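PDB 4GF2: erythrocyte binding antigen 140 from Plasmodium falciparum, which probably binds a sialylated receptor, glycophorin C, on the erythrocyte surface during parasite invasion, through a region built of two Duffy binding-like domains. Local coordinates for residues E89-F101 with W142-I155. The protein carries 3 engineered substitutions. Numbering follows the deposited sequence.
Sequences ELRNSFSDFRNSF and WWEKNKANLWNHMI
Phe94 packs as a knob into a hole on helix 142-155 formed by Trp143, Leu150, Trp151 and Met154. Its CB lies 3.8 Å from Met154 SD, with Trp151 CZ3 at a similar separation. One bond further out, CG comes under Trp151 CE3, which stands over one face of the phenyl ring. The two aromatic planes are inclined at 68°, an edge-to-face pair in which the indole presents its edge. CD1 touches both that edge and the Met154 sulfur, which approaches the ring obliquely in a Met-aromatic contact, while CE1 reaches the backbone of Trp151, 3.6 Å from its N. At the tip, CZ meets Trp143 CZ2 at 3.5 Å, and Lys147 O lies at the ring edge. With CG anti to the backbone N (chi1 178°), the ring extends across the gap between the helices.

The packing joins two helices of the first Duffy binding-like domain, a mainly helical, disulfide-linked fold; they run roughly antiparallel, at 145°, and their axes approach to 11.3 Å. Trp143 is sandwiched: Arg98 covers one face and the Lys147 CB of its own helix the other. Arg98 CG makes a CH-pi contact 3.6 Å from the centroid of the five-membered ring, and the extended chain carries CD past Trp143 NE1. Phe101 continues the apolar seam, its CE2 3.5 Å from Trp142 CE3, with the rings oblique to one another.

Near Leu90 the extended Met154 side chain brings CE within 3.5 Å of Leu90 O and also against Leu90 CD2. Trp151 NE1 is hydrogen-bonded to Ala167 O and Arg91 NH1 to Ile168 O, tying both helices to the segment that follows helix 132-155.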
ATOM      1  N   GLU A  89       8.984  35.947  -1.292  1.00 33.14           N
ATOM      2  CA  GLU A  89       7.804  36.126  -0.458  1.00 33.14           C
ATOM      3  C   GLU A  89       7.507  37.613  -0.244  1.00 33.28           C
ATOM      4  O   GLU A  89       6.343  38.011  -0.160  1.00 34.35           O
ATOM      5  CB  GLU A  89       7.954  35.369   0.864  1.00 34.41           C
ATOM      6  CG  GLU A  89       8.033  33.853   0.662  1.00 38.55           C
ATOM      7  CD  GLU A  89       7.959  33.050   1.951  1.00 43.77           C
ATOM      8  OE1 GLU A  89       7.688  33.631   3.017  1.00 42.46           O
ATOM      9  OE2 GLU A  89       8.160  31.819   1.893  1.00 48.82           O
ATOM     10  N   LEU A  90       8.551  38.437  -0.179  1.00 32.79           N
ATOM     11  CA  LEU A  90       8.364  39.884  -0.149  1.00 33.27           C
ATOM     12  C   LEU A  90       7.567  40.306  -1.370  1.00 31.88           C
ATOM     13  O   LEU A  90       6.564  41.011  -1.268  1.00 33.16           O
ATOM     14  CB  LEU A  90       9.706  40.620  -0.163  1.00 35.91           C
ATOM     15  CG  LEU A  90      10.411  40.869   1.169  1.00 37.87           C
ATOM     16  CD1 LEU A  90      11.773  41.464   0.901  1.00 38.63           C
ATOM     17  CD2 LEU A  90       9.599  41.789   2.076  1.00 39.64           C
ATOM     18  N   ARG A  91       8.030  39.860  -2.531  1.00 30.99           N
ATOM     19  CA  ARG A  91       7.448  40.257  -3.799  1.00 33.43           C
ATOM     20  C   ARG A  91       6.026  39.729  -3.923  1.00 34.77           C
ATOM     21  O   ARG A  91       5.113  40.459  -4.315  1.00 37.79           O
ATOM     22  CB  ARG A  91       8.313  39.744  -4.956  1.00 35.97           C
ATOM     23  CG  ARG A  91       9.764  40.222  -4.894  1.00 36.69           C
ATOM     24  CD  ARG A  91      10.643  39.540  -5.935  1.00 39.06           C
ATOM     25  NE  ARG A  91      10.289  39.950  -7.290  1.00 41.15           N
ATOM     26  CZ  ARG A  91      10.664  41.099  -7.846  1.00 42.86           C
ATOM     27  NH1 ARG A  91      11.410  41.968  -7.168  1.00 41.44           N
ATOM     28  NH2 ARG A  91      10.287  41.385  -9.081  1.00 46.24           N
ATOM     29  N   ASN A  92       5.835  38.461  -3.577  1.00 32.98           N
ATOM     30  CA  ASN A  92       4.531  37.833  -3.742  1.00 33.10           C
ATOM     31  C   ASN A  92       3.497  38.393  -2.784  1.00 33.91           C
ATOM     32  O   ASN A  92       2.312  38.439  -3.101  1.00 35.30           O
ATOM     33  CB  ASN A  92       4.644  36.320  -3.590  1.00 33.16           C
ATOM     34  CG  ASN A  92       5.353  35.685  -4.756  1.00 34.86           C
ATOM     35  OD1 ASN A  92       5.491  36.297  -5.813  1.00 36.43           O
ATOM     36  ND2 ASN A  92       5.804  34.451  -4.579  1.00 34.96           N
ATOM     37  N   SER A  93       3.941  38.831  -1.613  1.00 33.39           N
ATOM     38  CA  SER A  93       3.018  39.452  -0.677  1.00 34.60           C
ATOM     39  C   SER A  93       2.650  40.850  -1.142  1.00 36.29           C
ATOM     40  O   SER A  93       1.506  41.274  -0.980  1.00 37.54           O
ATOM     41  CB  SER A  93       3.593  39.483   0.735  1.00 34.66           C
ATOM     42  OG  SER A  93       3.292  38.275   1.409  1.00 36.31           O
ATOM     43  N   PHE A  94       3.608  41.567  -1.723  1.00 36.91           N
ATOM     44  CA  PHE A  94       3.317  42.893  -2.259  1.00 38.46           C
ATOM     45  C   PHE A  94       2.247  42.781  -3.338  1.00 39.45           C
ATOM     46  O   PHE A  94       1.339  43.608  -3.424  1.00 40.46           O
ATOM     47  CB  PHE A  94       4.567  43.548  -2.838  1.00 38.40           C
ATOM     48  CG  PHE A  94       4.313  44.903  -3.445  1.00 37.98           C
ATOM     49  CD1 PHE A  94       4.130  46.013  -2.641  1.00 36.62           C
ATOM     50  CD2 PHE A  94       4.255  45.062  -4.818  1.00 38.48           C
ATOM     51  CE1 PHE A  94       3.897  47.254  -3.191  1.00 36.50           C
ATOM     52  CE2 PHE A  94       4.021  46.304  -5.374  1.00 38.26           C
ATOM     53  CZ  PHE A  94       3.847  47.401  -4.558  1.00 37.76           C
ATOM     54  N   SER A  95       2.361  41.746  -4.158  1.00 38.43           N
ATOM     55  CA  SER A  95       1.424  41.538  -5.246  1.00 38.23           C
ATOM     56  C   SER A  95       0.030  41.227  -4.716  1.00 40.93           C
ATOM     57  O   SER A  95      -0.965  41.659  -5.292  1.00 44.75           O
ATOM     58  CB  SER A  95       1.909  40.406  -6.148  1.00 36.20           C
ATOM     59  OG  SER A  95       3.186  40.707  -6.673  1.00 34.81           O
ATOM     60  N   ASP A  96      -0.042  40.479  -3.618  1.00 39.42           N
ATOM     61  CA  ASP A  96      -1.328  40.143  -3.014  1.00 41.14           C
ATOM     62  C   ASP A  96      -1.971  41.363  -2.361  1.00 42.14           C
ATOM     63  O   ASP A  96      -3.195  41.496  -2.364  1.00 47.78           O
ATOM     64  CB  ASP A  96      -1.181  39.010  -1.999  1.00 41.40           C
ATOM     65  CG  ASP A  96      -1.132  37.643  -2.656  1.00 42.73           C
ATOM     66  OD1 ASP A  96      -1.776  37.472  -3.710  1.00 43.91           O
ATOM     67  OD2 ASP A  96      -0.452  36.742  -2.122  1.00 42.21           O
ATOM     68  N   PHE A  97      -1.154  42.253  -1.804  1.00 36.97           N
ATOM     69  CA  PHE A  97      -1.670  43.528  -1.313  1.00 38.00           C
ATOM     70  C   PHE A  97      -2.371  44.255  -2.455  1.00 40.39           C
ATOM     71  O   PHE A  97      -3.463  44.799  -2.283  1.00 42.25           O
ATOM     72  CB  PHE A  97      -0.556  44.413  -0.746  1.00 38.18           C
ATOM     73  CG  PHE A  97      -0.176  44.087   0.675  1.00 38.80           C
ATOM     74  CD1 PHE A  97      -1.115  44.154   1.689  1.00 40.45           C
ATOM     75  CD2 PHE A  97       1.129  43.737   0.998  1.00 37.86           C
ATOM     76  CE1 PHE A  97      -0.763  43.859   3.000  1.00 40.02           C
ATOM     77  CE2 PHE A  97       1.485  43.447   2.301  1.00 37.60           C
ATOM     78  CZ  PHE A  97       0.537  43.506   3.304  1.00 38.49           C
ATOM     79  N   ARG A  98      -1.738  44.251  -3.625  1.00 41.43           N
ATOM     80  CA  ARG A  98      -2.298  44.906  -4.801  1.00 44.02           C
ATOM     81  C   ARG A  98      -3.577  44.223  -5.260  1.00 44.37           C
ATOM     82  O   ARG A  98      -4.612  44.867  -5.441  1.00 46.31           O
ATOM     83  CB  ARG A  98      -1.289  44.885  -5.948  1.00 45.32           C
ATOM     84  CG  ARG A  98      -1.841  45.413  -7.267  1.00 48.25           C
ATOM     85  CD  ARG A  98      -0.817  45.289  -8.378  1.00 49.09           C
ATOM     86  NE  ARG A  98      -1.337  45.759  -9.659  1.00 52.29           N
ATOM     87  CZ  ARG A  98      -1.910  44.986 -10.580  1.00 55.03           C
ATOM     88  NH1 ARG A  98      -2.046  43.680 -10.389  1.00 57.19           N
ATOM     89  NH2 ARG A  98      -2.346  45.525 -11.707  1.00 55.77           N
ATOM     90  N   ASN A  99      -3.498  42.911  -5.448  1.00 41.79           N
ATOM     91  CA  ASN A  99      -4.588  42.168  -6.066  1.00 40.27           C
ATOM     92  C   ASN A  99      -5.807  41.984  -5.165  1.00 40.65           C
ATOM     93  O   ASN A  99      -6.931  41.929  -5.649  1.00 40.27           O
ATOM     94  CB  ASN A  99      -4.076  40.825  -6.582  1.00 40.07           C
ATOM     95  CG  ASN A  99      -3.223  40.977  -7.826  1.00 41.18           C
ATOM     96  OD1 ASN A  99      -3.322  41.979  -8.530  1.00 40.55           O
ATOM     97  ND2 ASN A  99      -2.390  39.986  -8.106  1.00 43.00           N
ATOM     98  N   SER A 100      -5.591  41.897  -3.859  1.00 40.39           N
ATOM     99  CA  SER A 100      -6.707  41.827  -2.924  1.00 45.08           C
ATOM    100  C   SER A 100      -7.322  43.209  -2.734  1.00 47.33           C
ATOM    101  O   SER A 100      -8.440  43.343  -2.231  1.00 51.29           O
ATOM    102  CB  SER A 100      -6.250  41.267  -1.577  1.00 46.00           C
ATOM    103  OG  SER A 100      -5.270  42.097  -0.982  1.00 45.51           O
ATOM    104  N   PHE A 101      -6.583  44.236  -3.138  1.00 44.92           N
ATOM    105  CA  PHE A 101      -7.067  45.603  -3.043  1.00 44.29           C
ATOM    106  C   PHE A 101      -7.894  45.985  -4.271  1.00 46.48           C
ATOM    107  O   PHE A 101      -8.850  46.753  -4.160  1.00 49.94           O
ATOM    108  CB  PHE A 101      -5.896  46.573  -2.871  1.00 41.49           C
ATOM    109  CG  PHE A 101      -6.312  48.012  -2.761  1.00 43.56           C
ATOM    110  CD1 PHE A 101      -7.057  48.450  -1.679  1.00 46.21           C
ATOM    111  CD2 PHE A 101      -5.957  48.927  -3.739  1.00 46.19           C
ATOM    112  CE1 PHE A 101      -7.445  49.773  -1.574  1.00 50.01           C
ATOM    113  CE2 PHE A 101      -6.338  50.252  -3.639  1.00 49.89           C
ATOM    114  CZ  PHE A 101      -7.084  50.676  -2.556  1.00 51.93           C
ATOM    115  N   TRP A 142      -5.777  54.513  -7.477  1.00 51.57           N
ATOM    116  CA  TRP A 142      -5.124  54.826  -6.215  1.00 49.34           C
ATOM    117  C   TRP A 142      -3.844  54.010  -6.073  1.00 46.88           C
ATOM    118  O   TRP A 142      -2.792  54.538  -5.714  1.00 45.08           O
ATOM    119  CB  TRP A 142      -6.064  54.548  -5.041  1.00 48.61           C
ATOM    120  CG  TRP A 142      -5.478  54.928  -3.719  1.00 47.30           C
ATOM    121  CD1 TRP A 142      -5.658  56.103  -3.053  1.00 49.92           C
ATOM    122  CD2 TRP A 142      -4.610  54.130  -2.903  1.00 45.99           C
ATOM    123  NE1 TRP A 142      -4.959  56.087  -1.870  1.00 49.44           N
ATOM    124  CE2 TRP A 142      -4.306  54.890  -1.754  1.00 47.70           C
ATOM    125  CE3 TRP A 142      -4.058  52.854  -3.032  1.00 44.92           C
ATOM    126  CZ2 TRP A 142      -3.475  54.411  -0.744  1.00 47.63           C
ATOM    127  CZ3 TRP A 142      -3.234  52.381  -2.030  1.00 44.93           C
ATOM    128  CH2 TRP A 142      -2.950  53.157  -0.900  1.00 46.03           C
ATOM    129  N   TRP A 143      -3.929  52.718  -6.362  1.00 47.25           N
ATOM    130  CA  TRP A 143      -2.752  51.872  -6.301  1.00 44.89           C
ATOM    131  C   TRP A 143      -1.679  52.410  -7.241  1.00 50.02           C
ATOM    132  O   TRP A 143      -0.505  52.485  -6.878  1.00 50.80           O
ATOM    133  CB  TRP A 143      -3.093  50.423  -6.656  1.00 41.27           C
ATOM    134  CG  TRP A 143      -1.937  49.509  -6.451  1.00 38.74           C
ATOM    135  CD1 TRP A 143      -1.082  49.040  -7.404  1.00 39.28           C
ATOM    136  CD2 TRP A 143      -1.487  48.969  -5.206  1.00 37.69           C
ATOM    137  NE1 TRP A 143      -0.130  48.233  -6.829  1.00 38.27           N
ATOM    138  CE2 TRP A 143      -0.357  48.175  -5.479  1.00 36.78           C
ATOM    139  CE3 TRP A 143      -1.930  49.078  -3.885  1.00 39.24           C
ATOM    140  CZ2 TRP A 143       0.333  47.494  -4.483  1.00 35.51           C
ATOM    141  CZ3 TRP A 143      -1.244  48.398  -2.897  1.00 38.67           C
ATOM    142  CH2 TRP A 143      -0.124  47.617  -3.201  1.00 36.53           C
ATOM    143  N   GLU A 144      -2.088  52.797  -8.445  1.00 54.78           N
ATOM    144  CA  GLU A 144      -1.155  53.317  -9.436  1.00 59.15           C
ATOM    145  C   GLU A 144      -0.289  54.423  -8.841  1.00 55.84           C
ATOM    146  O   GLU A 144       0.928  54.442  -9.026  1.00 56.05           O
ATOM    147  CB  GLU A 144      -1.911  53.858 -10.653  1.00 68.82           C
ATOM    148  CG  GLU A 144      -1.703  53.059 -11.929  1.00 74.34           C
ATOM    149  CD  GLU A 144      -0.267  53.092 -12.418  1.00 76.31           C
ATOM    150  OE1 GLU A 144       0.215  54.184 -12.787  1.00 79.08           O
ATOM    151  OE2 GLU A 144       0.380  52.023 -12.435  1.00 74.95           O
ATOM    152  N   LYS A 145      -0.924  55.336  -8.116  1.00 52.57           N
ATOM    153  CA  LYS A 145      -0.237  56.519  -7.615  1.00 50.94           C
ATOM    154  C   LYS A 145       0.571  56.259  -6.344  1.00 47.42           C
ATOM    155  O   LYS A 145       1.505  56.998  -6.036  1.00 50.17           O
ATOM    156  CB  LYS A 145      -1.248  57.643  -7.380  1.00 54.96           C
ATOM    157  CG  LYS A 145      -1.764  58.249  -8.680  1.00 64.20           C
ATOM    158  CD  LYS A 145      -3.221  58.665  -8.593  1.00 75.54           C
ATOM    159  CE  LYS A 145      -3.726  59.147  -9.949  1.00 85.23           C
ATOM    160  NZ  LYS A 145      -5.173  59.500  -9.938  1.00 91.34           N
ATOM    161  N   ASN A 146       0.228  55.200  -5.619  1.00 43.46           N
ATOM    162  CA  ASN A 146       0.839  54.951  -4.320  1.00 42.30           C
ATOM    163  C   ASN A 146       1.770  53.744  -4.279  1.00 39.92           C
ATOM    164  O   ASN A 146       2.514  53.571  -3.316  1.00 40.44           O
ATOM    165  CB  ASN A 146      -0.251  54.794  -3.259  1.00 44.49           C
ATOM    166  CG  ASN A 146      -0.961  56.096  -2.964  1.00 50.49           C
ATOM    167  OD1 ASN A 146      -0.488  56.900  -2.165  1.00 53.51           O
ATOM    168  ND2 ASN A 146      -2.097  56.315  -3.614  1.00 52.20           N
ATOM    169  N   LYS A 147       1.737  52.921  -5.322  1.00 38.98           N
ATOM    170  CA  LYS A 147       2.458  51.653  -5.313  1.00 39.52           C
ATOM    171  C   LYS A 147       3.960  51.829  -5.118  1.00 42.07           C
ATOM    172  O   LYS A 147       4.571  51.120  -4.321  1.00 42.97           O
ATOM    173  CB  LYS A 147       2.191  50.865  -6.599  1.00 40.97           C
ATOM    174  CG  LYS A 147       2.702  51.525  -7.865  1.00 45.16           C
ATOM    175  CD  LYS A 147       2.326  50.704  -9.085  1.00 46.76           C
ATOM    176  CE  LYS A 147       2.767  51.370 -10.370  1.00 48.52           C
ATOM    177  NZ  LYS A 147       2.567  50.474 -11.539  1.00 47.95           N
ATOM    178  N   ALA A 148       4.553  52.768  -5.847  1.00 43.67           N
ATOM    179  CA  ALA A 148       5.993  52.982  -5.775  1.00 42.51           C
ATOM    180  C   ALA A 148       6.417  53.265  -4.341  1.00 43.26           C
ATOM    181  O   ALA A 148       7.393  52.699  -3.847  1.00 42.64           O
ATOM    182  CB  ALA A 148       6.401  54.123  -6.679  1.00 42.66           C
ATOM    183  N   ASN A 149       5.673  54.138  -3.671  1.00 45.57           N
ATOM    184  CA  ASN A 149       5.962  54.480  -2.286  1.00 48.21           C
ATOM    185  C   ASN A 149       5.691  53.314  -1.338  1.00 46.27           C
ATOM    186  O   ASN A 149       6.434  53.099  -0.379  1.00 49.55           O
ATOM    187  CB  ASN A 149       5.158  55.712  -1.868  1.00 54.68           C
ATOM    188  CG  ASN A 149       5.317  56.041  -0.399  1.00 61.78           C
ATOM    189  OD1 ASN A 149       4.335  56.249   0.313  1.00 64.78           O
ATOM    190  ND2 ASN A 149       6.560  56.077   0.068  1.00 64.41           N
ATOM    191  N   LEU A 150       4.634  52.556  -1.607  1.00 41.94           N
ATOM    192  CA  LEU A 150       4.299  51.399  -0.784  1.00 40.15           C
ATOM    193  C   LEU A 150       5.386  50.326  -0.867  1.00 38.92           C
ATOM    194  O   LEU A 150       5.787  49.751   0.146  1.00 38.16           O
ATOM    195  CB  LEU A 150       2.950  50.815  -1.210  1.00 40.60           C
ATOM    196  CG  LEU A 150       1.704  51.607  -0.805  1.00 43.43           C
ATOM    197  CD1 LEU A 150       0.468  51.053  -1.491  1.00 43.99           C
ATOM    198  CD2 LEU A 150       1.520  51.577   0.700  1.00 44.38           C
ATOM    199  N   TRP A 151       5.862  50.053  -2.077  1.00 39.35           N
ATOM    200  CA  TRP A 151       6.912  49.061  -2.267  1.00 38.28           C
ATOM    201  C   TRP A 151       8.184  49.508  -1.563  1.00 40.90           C
ATOM    202  O   TRP A 151       8.750  48.774  -0.752  1.00 42.50           O
ATOM    203  CB  TRP A 151       7.186  48.853  -3.754  1.00 36.14           C
ATOM    204  CG  TRP A 151       8.423  48.058  -4.033  1.00 35.02           C
ATOM    205  CD1 TRP A 151       9.574  48.511  -4.608  1.00 35.21           C
ATOM    206  CD2 TRP A 151       8.634  46.670  -3.753  1.00 35.05           C
ATOM    207  NE1 TRP A 151      10.487  47.491  -4.705  1.00 34.92           N
ATOM    208  CE2 TRP A 151       9.936  46.350  -4.186  1.00 34.30           C
ATOM    209  CE3 TRP A 151       7.850  45.666  -3.174  1.00 36.31           C
ATOM    210  CZ2 TRP A 151      10.473  45.071  -4.063  1.00 33.90           C
ATOM    211  CZ3 TRP A 151       8.385  44.395  -3.048  1.00 36.53           C
ATOM    212  CH2 TRP A 151       9.683  44.109  -3.491  1.00 35.26           C
ATOM    213  N   ASN A 152       8.626  50.722  -1.871  1.00 40.92           N
ATOM    214  CA  ASN A 152       9.837  51.261  -1.275  1.00 40.64           C
ATOM    215  C   ASN A 152       9.831  51.170   0.245  1.00 41.06           C
ATOM    216  O   ASN A 152      10.838  50.809   0.852  1.00 41.88           O
ATOM    217  CB  ASN A 152      10.043  52.709  -1.711  1.00 42.24           C
ATOM    218  CG  ASN A 152      10.549  52.816  -3.132  1.00 44.97           C
ATOM    219  OD1 ASN A 152      11.144  51.876  -3.659  1.00 46.94           O
ATOM    220  ND2 ASN A 152      10.323  53.964  -3.760  1.00 47.04           N
ATOM    221  N   HIS A 153       8.695  51.489   0.856  1.00 40.93           N
ATOM    222  CA  HIS A 153       8.601  51.493   2.309  1.00 40.05           C
ATOM    223  C   HIS A 153       8.510  50.071   2.846  1.00 37.74           C
ATOM    224  O   HIS A 153       8.957  49.780   3.961  1.00 39.05           O
ATOM    225  CB  HIS A 153       7.393  52.306   2.767  1.00 40.61           C
ATOM    226  CG  HIS A 153       7.236  52.357   4.253  1.00 41.91           C
ATOM    227  ND1 HIS A 153       8.096  53.060   5.069  1.00 43.55           N
ATOM    228  CD2 HIS A 153       6.322  51.785   5.073  1.00 41.94           C
ATOM    229  CE1 HIS A 153       7.717  52.922   6.328  1.00 44.72           C
ATOM    230  NE2 HIS A 153       6.643  52.155   6.357  1.00 43.80           N
ATOM    231  N   MET A 154       7.937  49.182   2.043  1.00 34.82           N
ATOM    232  CA  MET A 154       7.821  47.780   2.430  1.00 34.64           C
ATOM    233  C   MET A 154       9.195  47.145   2.617  1.00 33.60           C
ATOM    234  O   MET A 154       9.392  46.331   3.516  1.00 32.93           O
ATOM    235  CB  MET A 154       7.035  46.989   1.378  1.00 36.18           C
ATOM    236  CG  MET A 154       6.930  45.509   1.700  1.00 37.40           C
ATOM    237  SD  MET A 154       5.887  44.577   0.565  1.00 33.16           S
ATOM    238  CE  MET A 154       5.804  43.021   1.442  1.00 27.77           C
ATOM    239  N   ILE A 155      10.149  47.515   1.773  1.00 35.08           N
ATOM    240  CA  ILE A 155      11.455  46.869   1.809  1.00 37.00           C
ATOM    241  C   ILE A 155      12.539  47.754   2.416  1.00 39.03           C
ATOM    242  O   ILE A 155      13.702  47.356   2.463  1.00 39.45           O
ATOM    243  CB  ILE A 155      11.908  46.439   0.400  1.00 37.88           C
ATOM    244  CG1 ILE A 155      12.142  47.664  -0.485  1.00 39.38           C
ATOM    245  CG2 ILE A 155      10.881  45.508  -0.221  1.00 37.34           C
ATOM    246  CD1 ILE A 155      12.734  47.333  -1.831  1.00 39.75           C
TER